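Local coordinates for protein myroilysin (Myroides profundi, PDB 5CZW) that is a zinc metallopeptidase of the M12A family of metzincins, probably cleaving proteins within the chain, and is activated by a cysteine-switch mechanism, at residues A[145-150]-A[185-190]; A[198-203]-A[219-224]; A[24-29]-A[98-103]. The protein carries 1 engineered substitution. One frame throughout, in Å; residues are numbered along the deposited sequence.

Interaction 1 of 3, residues A[145-150]-A[185-190]; sequences MIHEHQ and ATYSTT. With ZN (zinc ion), chain B.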
loop_
_atom_site.group_PDB
_atom_site.type_symbol
_atom_site.label_atom_id
_atom_site.label_comp_id
_atom_site.label_asym_id
_atom_site.label_seq_id
_atom_site.Cartn_x
_atom_site.Cartn_y
_atom_site.Cartn_z
ATOM N N MET A 145 -0.820 9.865 1.189
ATOM C CA MET A 145 0.111 10.020 0.100
ATOM C C MET A 145 -0.192 9.118 -1.075
ATOM O O MET A 145 -0.631 8.049 -0.876
ATOM C CB MET A 145 1.504 9.751 0.609
ATOM C CG MET A 145 1.947 10.943 1.483
ATOM S SD MET A 145 3.640 10.943 1.938
ATOM C CE MET A 145 4.408 11.574 0.464
ATOM N N ILE A 146 0.062 9.617 -2.281
ATOM C CA ILE A 146 -0.071 8.847 -3.491
ATOM C C ILE A 146 1.310 8.338 -3.950
ATOM O O ILE A 146 2.339 8.726 -3.400
ATOM C CB ILE A 146 -0.820 9.688 -4.547
ATOM C CG1 ILE A 146 0.066 10.855 -4.980
ATOM C CG2 ILE A 146 -2.218 10.020 -4.033
ATOM C CD1 ILE A 146 -0.484 11.645 -6.177
ATOM N N HIS A 147 1.309 7.482 -4.985
ATOM C CA HIS A 147 2.510 7.097 -5.555
ATOM C C HIS A 147 3.338 8.210 -6.207
ATOM O O HIS A 147 2.823 9.039 -6.960
ATOM C CB HIS A 147 2.258 6.049 -6.631
ATOM C CG HIS A 147 1.953 4.689 -6.060
ATOM N ND1 HIS A 147 0.919 3.910 -6.518
ATOM C CD2 HIS A 147 2.448 4.019 -4.978
ATOM C CE1 HIS A 147 0.827 2.813 -5.796
ATOM N NE2 HIS A 147 1.799 2.831 -4.943
ATOM N N GLU A 148 4.620 8.127 -6.017
ATOM C CA GLU A 148 5.609 8.845 -6.888
ATOM C C GLU A 148 6.005 7.936 -8.017
ATOM O O GLU A 148 6.382 6.808 -7.777
ATOM C CB GLU A 148 6.870 9.170 -6.083
ATOM C CG GLU A 148 6.615 10.202 -4.966
ATOM C CD GLU A 148 6.330 11.600 -5.522
ATOM O OE1 GLU A 148 7.032 12.081 -6.497
ATOM O OE2 GLU A 148 5.319 12.197 -5.055
ATOM N N HIS A 149 5.824 8.375 -9.257
ATOM C CA HIS A 149 6.167 7.531 -10.410
ATOM C C HIS A 149 6.833 8.439 -11.437
ATOM O O HIS A 149 6.238 9.363 -11.895
ATOM C CB HIS A 149 4.933 6.931 -10.984
ATOM C CG HIS A 149 5.167 6.273 -12.289
ATOM N ND1 HIS A 149 5.911 5.125 -12.412
ATOM C CD2 HIS A 149 4.730 6.583 -13.522
ATOM C CE1 HIS A 149 5.960 4.773 -13.690
ATOM N NE2 HIS A 149 5.232 5.641 -14.378
ATOM N N GLN A 150 8.096 8.175 -11.701
ATOM C CA GLN A 150 8.873 8.893 -12.688
ATOM C C GLN A 150 8.758 8.009 -13.886
ATOM O O GLN A 150 9.280 6.899 -13.872
ATOM C CB GLN A 150 10.348 8.943 -12.203
ATOM C CG GLN A 150 11.258 9.903 -12.954
ATOM C CD GLN A 150 10.859 11.330 -12.652
ATOM O OE1 GLN A 150 10.873 12.182 -13.526
ATOM N NE2 GLN A 150 10.402 11.573 -11.412
ATOM N N ALA A 185 -3.168 3.733 -18.054
ATOM C CA ALA A 185 -3.395 5.169 -18.269
ATOM C C ALA A 185 -2.709 5.951 -17.153
ATOM O O ALA A 185 -1.927 6.875 -17.416
ATOM C CB ALA A 185 -4.874 5.432 -18.247
ATOM N N THR A 186 -3.054 5.610 -15.891
ATOM C CA THR A 186 -2.468 6.292 -14.739
ATOM C C THR A 186 -0.916 6.307 -14.755
ATOM O O THR A 186 -0.278 7.360 -14.523
ATOM C CB THR A 186 -2.949 5.571 -13.454
ATOM O OG1 THR A 186 -4.379 5.629 -13.408
ATOM C CG2 THR A 186 -2.314 6.160 -12.216
ATOM N N TYR A 187 -0.327 5.143 -15.045
ATOM C CA TYR A 187 1.156 5.007 -14.996
ATOM C C TYR A 187 1.841 5.137 -16.388
ATOM O O TYR A 187 2.897 4.547 -16.611
ATOM C CB TYR A 187 1.560 3.738 -14.274
ATOM C CG TYR A 187 1.037 3.816 -12.876
ATOM C CD1 TYR A 187 1.577 4.701 -11.990
ATOM C CD2 TYR A 187 0.010 3.024 -12.460
ATOM C CE1 TYR A 187 1.086 4.867 -10.687
ATOM C CE2 TYR A 187 -0.471 3.151 -11.147
ATOM C CZ TYR A 187 0.110 4.005 -10.271
ATOM O OH TYR A 187 -0.477 4.191 -9.009
ATOM N N SER A 188 1.214 5.867 -17.302
ATOM C CA SER A 188 1.830 6.165 -18.605
ATOM C C SER A 188 2.479 7.536 -18.589
ATOM O O SER A 188 3.071 7.993 -19.575
ATOM C CB SER A 188 0.804 6.112 -19.701
ATOM O OG SER A 188 -0.085 7.188 -19.530
ATOM N N THR A 189 2.374 8.234 -17.458
ATOM C CA THR A 189 2.952 9.555 -17.304
ATOM C C THR A 189 3.398 9.717 -15.853
ATOM O O THR A 189 2.992 8.976 -14.960
ATOM C CB THR A 189 1.918 10.640 -17.723
ATOM O OG1 THR A 189 1.622 10.519 -19.127
ATOM C CG2 THR A 189 2.401 12.035 -17.453
ATOM N N THR A 190 4.321 10.633 -15.644
ATOM C CA THR A 190 4.862 10.919 -14.330
ATOM C C THR A 190 3.740 11.369 -13.374
ATOM O O THR A 190 2.846 12.130 -13.757
ATOM C CB THR A 190 5.991 11.979 -14.448
ATOM O OG1 THR A 190 7.153 11.355 -15.012
ATOM C CG2 THR A 190 6.323 12.626 -13.048
HETATM ZN ZN ZN B . 1.718 2.033 -3.044
#
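Tyr187 reaches from the 185-190 segment past His149 to His147, a zinc ligand. Its CG stands anti to the carbonyl carbon (chi1 -61°), beside the backbone N, and the end of the ring comes near the 145-150 segment. CB lies 4.1 Å from His149 NE2. Further out, CD1 comes over one face of the His149 imidazole, displaced toward the rim, and is 3.9 Å from His149 CG. The two planes are 84° apart, so this is an edge-to-face pair with tyrosine as the edge. Thr186 CG2 sits above the centre of one face of the tyrosine ring, and Tyr205 stacks on the ring as well. At the tip, OH accepts a nearly straight hydrogen bond of 2.9 Å from His147 ND1. The hydroxyl lies close to the plane of that imidazole. It is also hydrogen-bonded to Asp25. Around His149, Thr189 O meets the ring edge 3.3 Å from CD2. The backbone adds a CA-H...O contact, Thr190 CA to His149 O at 3.2 Å. On the far side of its ring, His147 binds the zinc ion through NE2 at 2.1 Å, together with Cys23, His137 and His141. Tyr187 is therefore a second-shell residue. With ND1 donating its hydrogen to the OH, NE2 is left to hold the metal, and the bond probably helps fix the rotation of the third histidine of the HExxHxxGxxH motif.

Interaction 2 of 3, residues A[198-203]-A[219-224]; sequences DTQSIM and GNNSVL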
loop_
_atom_site.group_PDB
_atom_site.type_symbol
_atom_site.label_atom_id
_atom_site.label_comp_id
_atom_site.label_asym_id
_atom_site.label_seq_id
_atom_site.Cartn_x
_atom_site.Cartn_y
_atom_site.Cartn_z
ATOM N N ASP A 198 11.817 13.171 -6.250
ATOM C CA ASP A 198 12.601 12.683 -5.152
ATOM C C ASP A 198 12.750 11.226 -5.453
ATOM O O ASP A 198 11.840 10.402 -5.168
ATOM C CB ASP A 198 11.832 12.939 -3.866
ATOM C CG ASP A 198 12.468 12.298 -2.674
ATOM O OD1 ASP A 198 13.672 11.966 -2.728
ATOM O OD2 ASP A 198 11.725 12.123 -1.690
ATOM N N THR A 199 13.892 10.914 -6.071
ATOM C CA THR A 199 14.215 9.551 -6.451
ATOM C C THR A 199 14.194 8.626 -5.261
ATOM O O THR A 199 14.036 7.445 -5.407
ATOM C CB THR A 199 15.595 9.428 -7.172
ATOM O OG1 THR A 199 16.692 9.694 -6.277
ATOM C CG2 THR A 199 15.641 10.329 -8.361
ATOM N N GLN A 200 14.287 9.209 -4.080
ATOM C CA GLN A 200 14.456 8.514 -2.848
ATOM C C GLN A 200 13.173 8.231 -2.065
ATOM O O GLN A 200 13.259 7.607 -1.017
ATOM C CB GLN A 200 15.320 9.405 -1.963
ATOM C CG GLN A 200 16.758 9.471 -2.470
ATOM C CD GLN A 200 17.685 8.565 -1.679
ATOM O OE1 GLN A 200 17.851 7.373 -2.001
ATOM N NE2 GLN A 200 18.303 9.132 -0.610
ATOM N N SER A 201 12.053 8.778 -2.516
ATOM C CA SER A 201 10.821 8.703 -1.773
ATOM C C SER A 201 10.388 7.276 -1.478
ATOM O O SER A 201 10.476 6.371 -2.319
ATOM C CB SER A 201 9.684 9.445 -2.443
ATOM O OG SER A 201 8.482 9.345 -1.656
ATOM N N ILE A 202 9.917 7.073 -0.255
ATOM C CA ILE A 202 9.402 5.785 0.121
ATOM C C ILE A 202 8.124 5.489 -0.714
ATOM O O ILE A 202 7.758 4.366 -0.841
ATOM C CB ILE A 202 9.069 5.802 1.620
ATOM C CG1 ILE A 202 8.795 4.441 2.108
ATOM C CG2 ILE A 202 7.860 6.676 1.866
ATOM C CD1 ILE A 202 10.001 3.626 2.356
ATOM N N MET A 203 7.516 6.561 -1.266
ATOM C CA MET A 203 6.274 6.462 -2.035
ATOM C C MET A 203 6.441 6.059 -3.505
ATOM O O MET A 203 5.465 5.964 -4.244
ATOM C CB MET A 203 5.344 7.697 -1.829
ATOM C CG MET A 203 4.831 7.919 -0.397
ATOM S SD MET A 203 4.306 6.430 0.457
ATOM C CE MET A 203 2.849 5.961 -0.492
ATOM N N GLY A 219 12.250 -0.294 -8.472
ATOM C CA GLY A 219 12.152 -0.421 -7.052
ATOM C C GLY A 219 12.023 0.845 -6.255
ATOM O O GLY A 219 12.201 1.975 -6.698
ATOM N N ASN A 220 11.740 0.565 -5.007
ATOM C CA ASN A 220 11.415 1.389 -3.917
ATOM C C ASN A 220 12.592 1.582 -3.012
ATOM O O ASN A 220 13.330 0.704 -2.772
ATOM C CB ASN A 220 10.473 0.456 -3.071
ATOM C CG ASN A 220 9.202 1.090 -2.652
ATOM O OD1 ASN A 220 9.134 1.848 -1.704
ATOM N ND2 ASN A 220 8.141 0.662 -3.294
ATOM N N ASN A 221 12.712 2.744 -2.492
ATOM C CA ASN A 221 13.653 3.059 -1.503
ATOM C C ASN A 221 13.042 2.393 -0.215
ATOM O O ASN A 221 11.880 2.075 -0.221
ATOM C CB ASN A 221 13.664 4.574 -1.508
ATOM C CG ASN A 221 13.819 5.143 -2.954
ATOM O OD1 ASN A 221 14.933 5.260 -3.396
ATOM N ND2 ASN A 221 12.703 5.373 -3.708
ATOM N N SER A 222 13.800 2.157 0.840
ATOM C CA SER A 222 13.240 1.465 2.012
ATOM C C SER A 222 13.104 2.207 3.335
ATOM O O SER A 222 12.674 1.668 4.311
ATOM C CB SER A 222 13.939 0.133 2.174
ATOM O OG SER A 222 15.273 0.382 2.493
ATOM N N VAL A 223 13.443 3.469 3.302
ATOM C CA VAL A 223 13.398 4.390 4.457
ATOM C C VAL A 223 12.810 5.738 4.011
ATOM O O VAL A 223 12.755 6.020 2.775
ATOM C CB VAL A 223 14.811 4.623 5.059
ATOM C CG1 VAL A 223 15.437 3.318 5.522
ATOM C CG2 VAL A 223 15.681 5.331 4.017
ATOM N N LEU A 224 12.366 6.551 4.971
ATOM C CA LEU A 224 11.833 7.858 4.701
ATOM C C LEU A 224 12.946 8.762 4.088
ATOM O O LEU A 224 14.077 8.747 4.603
ATOM C CB LEU A 224 11.291 8.459 6.007
ATOM C CG LEU A 224 9.998 7.808 6.455
ATOM C CD1 LEU A 224 9.552 8.166 7.858
ATOM C CD2 LEU A 224 8.882 8.150 5.451
#
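Asn221 pushes its side chain into the turn made by Thr199, Gln200 and Ser201. Its CG is anti to the carbonyl carbon (chi1 -49°), and the amide ends among the turn carbonyls. ND2 donates to Ser201 O at 2.8 Å, a bent bond whose donor stands above the carbonyl plane. A second, weak bond runs from ND2 to Thr199 O at 3.0 Å. Asn221 CB rests against Gln200 O, 3.1 Å away. Beside these polar contacts lies Ile202. Its CD1 presses on the backbone of the other segment, 3.5 Å from Ser222 C, and its CG2 meets Leu224 CD2 at 4.0 Å. Asn221 O is buried here and has no polar partner in the model.

The next shell shapes the turn. Residues Asp198 to Ser201 form a type I beta turn, closed by Ser201 N to Asp198 O at 3.1 Å. Ser201 OG then accepts from Met203 N at 3.0 Å, an ST turn, and is also bonded to Asp228, whose carboxylate takes Ile202 N as well. Met203 is, from its place in the sequence, probably the methionine of the metzincin Met-turn. Both segments belong to the long loop region between helices 178-184 and 231-235. They lie against helix 128-143: Ile202 O accepts from the zinc ligand His137, and Ser222 O bonds Ser132.

Interaction 3 of 3, residues A[24-29]-A[98-103]; sequences KDVYPK and GSYSYL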
loop_
_atom_site.group_PDB
_atom_site.type_symbol
_atom_site.label_atom_id
_atom_site.label_comp_id
_atom_site.label_asym_id
_atom_site.label_seq_id
_atom_site.Cartn_x
_atom_site.Cartn_y
_atom_site.Cartn_z
ATOM N N LYS A 24 -0.948 -2.397 -4.925
ATOM C CA LYS A 24 -2.132 -2.152 -5.696
ATOM C C LYS A 24 -2.835 -0.887 -5.272
ATOM O O LYS A 24 -3.161 -0.762 -4.080
ATOM C CB LYS A 24 -3.057 -3.360 -5.545
ATOM C CG LYS A 24 -2.515 -4.683 -6.128
ATOM C CD LYS A 24 -3.628 -5.734 -5.857
ATOM C CE LYS A 24 -3.247 -7.021 -6.549
ATOM N NZ LYS A 24 -4.158 -8.088 -6.211
ATOM N N ASP A 25 -3.137 0.043 -6.154
ATOM C CA ASP A 25 -4.138 1.067 -5.884
ATOM C C ASP A 25 -5.504 0.405 -5.661
ATOM O O ASP A 25 -5.909 -0.522 -6.363
ATOM C CB ASP A 25 -4.270 2.060 -7.026
ATOM C CG ASP A 25 -2.962 2.718 -7.392
ATOM O OD1 ASP A 25 -2.159 3.049 -6.503
ATOM O OD2 ASP A 25 -2.794 3.078 -8.558
ATOM N N VAL A 26 -6.198 0.872 -4.651
ATOM C CA VAL A 26 -7.518 0.396 -4.367
ATOM C C VAL A 26 -8.469 1.554 -4.131
ATOM O O VAL A 26 -8.119 2.541 -3.580
ATOM C CB VAL A 26 -7.549 -0.519 -3.106
ATOM C CG1 VAL A 26 -6.877 -1.845 -3.447
ATOM C CG2 VAL A 26 -6.962 0.172 -1.857
ATOM N N TYR A 27 -9.697 1.392 -4.550
ATOM C CA TYR A 27 -10.702 2.416 -4.437
ATOM C C TYR A 27 -11.978 1.948 -3.728
ATOM O O TYR A 27 -12.428 0.901 -3.960
ATOM C CB TYR A 27 -11.052 2.873 -5.846
ATOM C CG TYR A 27 -9.788 3.369 -6.490
ATOM C CD1 TYR A 27 -9.187 4.473 -6.002
ATOM C CD2 TYR A 27 -9.189 2.701 -7.471
ATOM C CE1 TYR A 27 -8.024 4.927 -6.525
ATOM C CE2 TYR A 27 -8.023 3.158 -8.001
ATOM C CZ TYR A 27 -7.454 4.243 -7.477
ATOM O OH TYR A 27 -6.344 4.790 -7.923
ATOM N N PRO A 28 -12.513 2.885 -2.807
ATOM C CA PRO A 28 -13.749 2.450 -2.111
ATOM C C PRO A 28 -14.877 2.168 -3.121
ATOM O O PRO A 28 -14.969 2.828 -4.146
ATOM C CB PRO A 28 -14.101 3.649 -1.234
ATOM C CG PRO A 28 -12.845 4.461 -1.138
ATOM C CD PRO A 28 -12.112 4.242 -2.405
ATOM N N LYS A 29 -15.722 1.181 -2.869
ATOM C CA LYS A 29 -16.843 1.000 -3.824
ATOM C C LYS A 29 -17.701 2.301 -3.989
ATOM O O LYS A 29 -18.454 2.686 -3.093
ATOM C CB LYS A 29 -17.746 -0.169 -3.411
ATOM C CG LYS A 29 -17.041 -1.487 -3.140
ATOM C CD LYS A 29 -16.054 -1.868 -4.230
ATOM C CE LYS A 29 -15.472 -3.266 -4.005
ATOM N NZ LYS A 29 -14.521 -3.406 -2.849
ATOM N N GLY A 98 -1.561 -9.039 -3.012
ATOM C CA GLY A 98 -0.843 -7.784 -3.108
ATOM C C GLY A 98 -0.860 -7.016 -1.828
ATOM O O GLY A 98 -1.404 -7.446 -0.857
ATOM N N SER A 99 -0.171 -5.899 -1.779
ATOM C CA SER A 99 -0.240 -5.036 -0.585
ATOM C C SER A 99 -0.858 -3.766 -1.052
ATOM O O SER A 99 -0.703 -3.345 -2.221
ATOM C CB SER A 99 1.181 -4.753 -0.015
ATOM O OG SER A 99 1.835 -5.911 0.480
ATOM N N TYR A 100 -1.577 -3.101 -0.142
ATOM C CA TYR A 100 -2.406 -1.954 -0.491
ATOM C C TYR A 100 -2.934 -1.273 0.718
ATOM O O TYR A 100 -3.051 -1.908 1.775
ATOM C CB TYR A 100 -3.625 -2.421 -1.406
ATOM C CG TYR A 100 -4.507 -3.577 -0.992
ATOM C CD1 TYR A 100 -5.550 -3.424 -0.080
ATOM C CD2 TYR A 100 -4.214 -4.851 -1.434
ATOM C CE1 TYR A 100 -6.303 -4.484 0.290
ATOM C CE2 TYR A 100 -4.983 -5.933 -1.076
ATOM C CZ TYR A 100 -5.996 -5.772 -0.196
ATOM O OH TYR A 100 -6.808 -6.808 0.234
ATOM N N SER A 101 -3.400 -0.035 0.502
ATOM C CA SER A 101 -4.199 0.719 1.511
ATOM C C SER A 101 -5.066 1.728 0.775
ATOM O O SER A 101 -4.637 2.353 -0.211
ATOM C CB SER A 101 -3.306 1.491 2.488
ATOM O OG SER A 101 -4.049 2.227 3.433
ATOM N N TYR A 102 -6.271 1.919 1.292
ATOM C CA TYR A 102 -7.033 3.077 0.891
ATOM C C TYR A 102 -6.301 4.321 1.271
ATOM O O TYR A 102 -5.466 4.340 2.169
ATOM C CB TYR A 102 -8.486 3.009 1.428
ATOM C CG TYR A 102 -9.218 1.801 0.927
ATOM C CD1 TYR A 102 -9.767 1.792 -0.378
ATOM C CD2 TYR A 102 -9.327 0.621 1.685
ATOM C CE1 TYR A 102 -10.363 0.679 -0.867
ATOM C CE2 TYR A 102 -9.891 -0.517 1.160
ATOM C CZ TYR A 102 -10.482 -0.452 -0.092
ATOM O OH TYR A 102 -11.094 -1.554 -0.626
ATOM N N LEU A 103 -6.611 5.414 0.603
ATOM C CA LEU A 103 -5.932 6.652 0.861
ATOM C C LEU A 103 -6.488 7.530 1.969
ATOM O O LEU A 103 -7.557 8.020 1.862
ATOM C CB LEU A 103 -5.952 7.513 -0.380
ATOM C CG LEU A 103 -5.263 6.909 -1.580
ATOM C CD1 LEU A 103 -5.259 7.868 -2.753
ATOM C CD2 LEU A 103 -3.821 6.565 -1.265
HETATM O O HOH W 1 -2.281 1.075 -2.142
HETATM O O HOH W 2 -4.916 2.976 -2.900
HETATM O O HOH W 3 -8.596 5.047 -1.555
HETATM O O HOH W 4 -13.075 -1.186 -2.355
#
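Val26 is the bump of this contact, and its two methyls fit against two tyrosines of the 98-103 segment. CG2, between the backbone N and the carbonyl carbon, sits over one face of the Tyr102 ring, 3.7 Å from its centroid and 18° off the normal, in a CH-pi contact. CG1 is anti to the carbonyl carbon (chi1 -71°) and touches Tyr100 CG at 3.8 Å. Tyr102 in turn lies against the backbone at Tyr27 and Pro28. Its CE1 comes 3.5 Å from Tyr27 C, with the edge of the ring toward the backbone, while Pro28 CD flanks CD1 at 4.0 Å. At the tip, Tyr102 OH accepts from a water that also bonds Tyr27 O and Lys29 NZ. An alanine in place of Tyr102 would probably leave Val26 CG2 without its ring face, open a gap beside Pro28 and cost that water one of its partners.

Gly98 provides the matching hollow at the other end. A beta carbon there would clash with Lys24 CE, 3.0 Å away; with none, the extended lysine passes close by on its way to Ala97 O. Tyr166 makes a cation-pi contact with the same lysine. The two backbones meet directly in one hydrogen bond, Lys24 N to Ser99 O at 2.9 Å. The segments run 48° apart in direction, and beyond that bond waters link Lys24 O to Ser101 N, Val26 N to Ser101 O, and Val26 O to Leu103 N. Tyr100 is held at its far end by Glu115.

Strand 100-101 is an outermost strand of the mixed sheet and pairs with strand 117-118. The 24-29 segment, just after the zinc ligand Cys23, runs along its other edge. Helix 128-143 packs against Ser99 and Ser101.

Along the chain the order is interaction 3, 1, 2. All three are grouped about the zinc site and helix 128-143, which carries His137 and His141. Interaction 3 covers the edge strand with the segment after Cys23. Interactions 1 and 2 build the loop side of the site. The centres of 1 and 2 are about 14 Å apart, and Glu148 N probably bonds Met203 O between them. The centres of 1 and 3 are about 15 Å apart; Asp25 and Tyr187 join them. Those of 2 and 3 are about 19 Å apart, nearest atoms about 7 Å. The 24-29 segment touches both the edge strand and the loop carrying Tyr187, consistent with the latent, cysteine-blocked state.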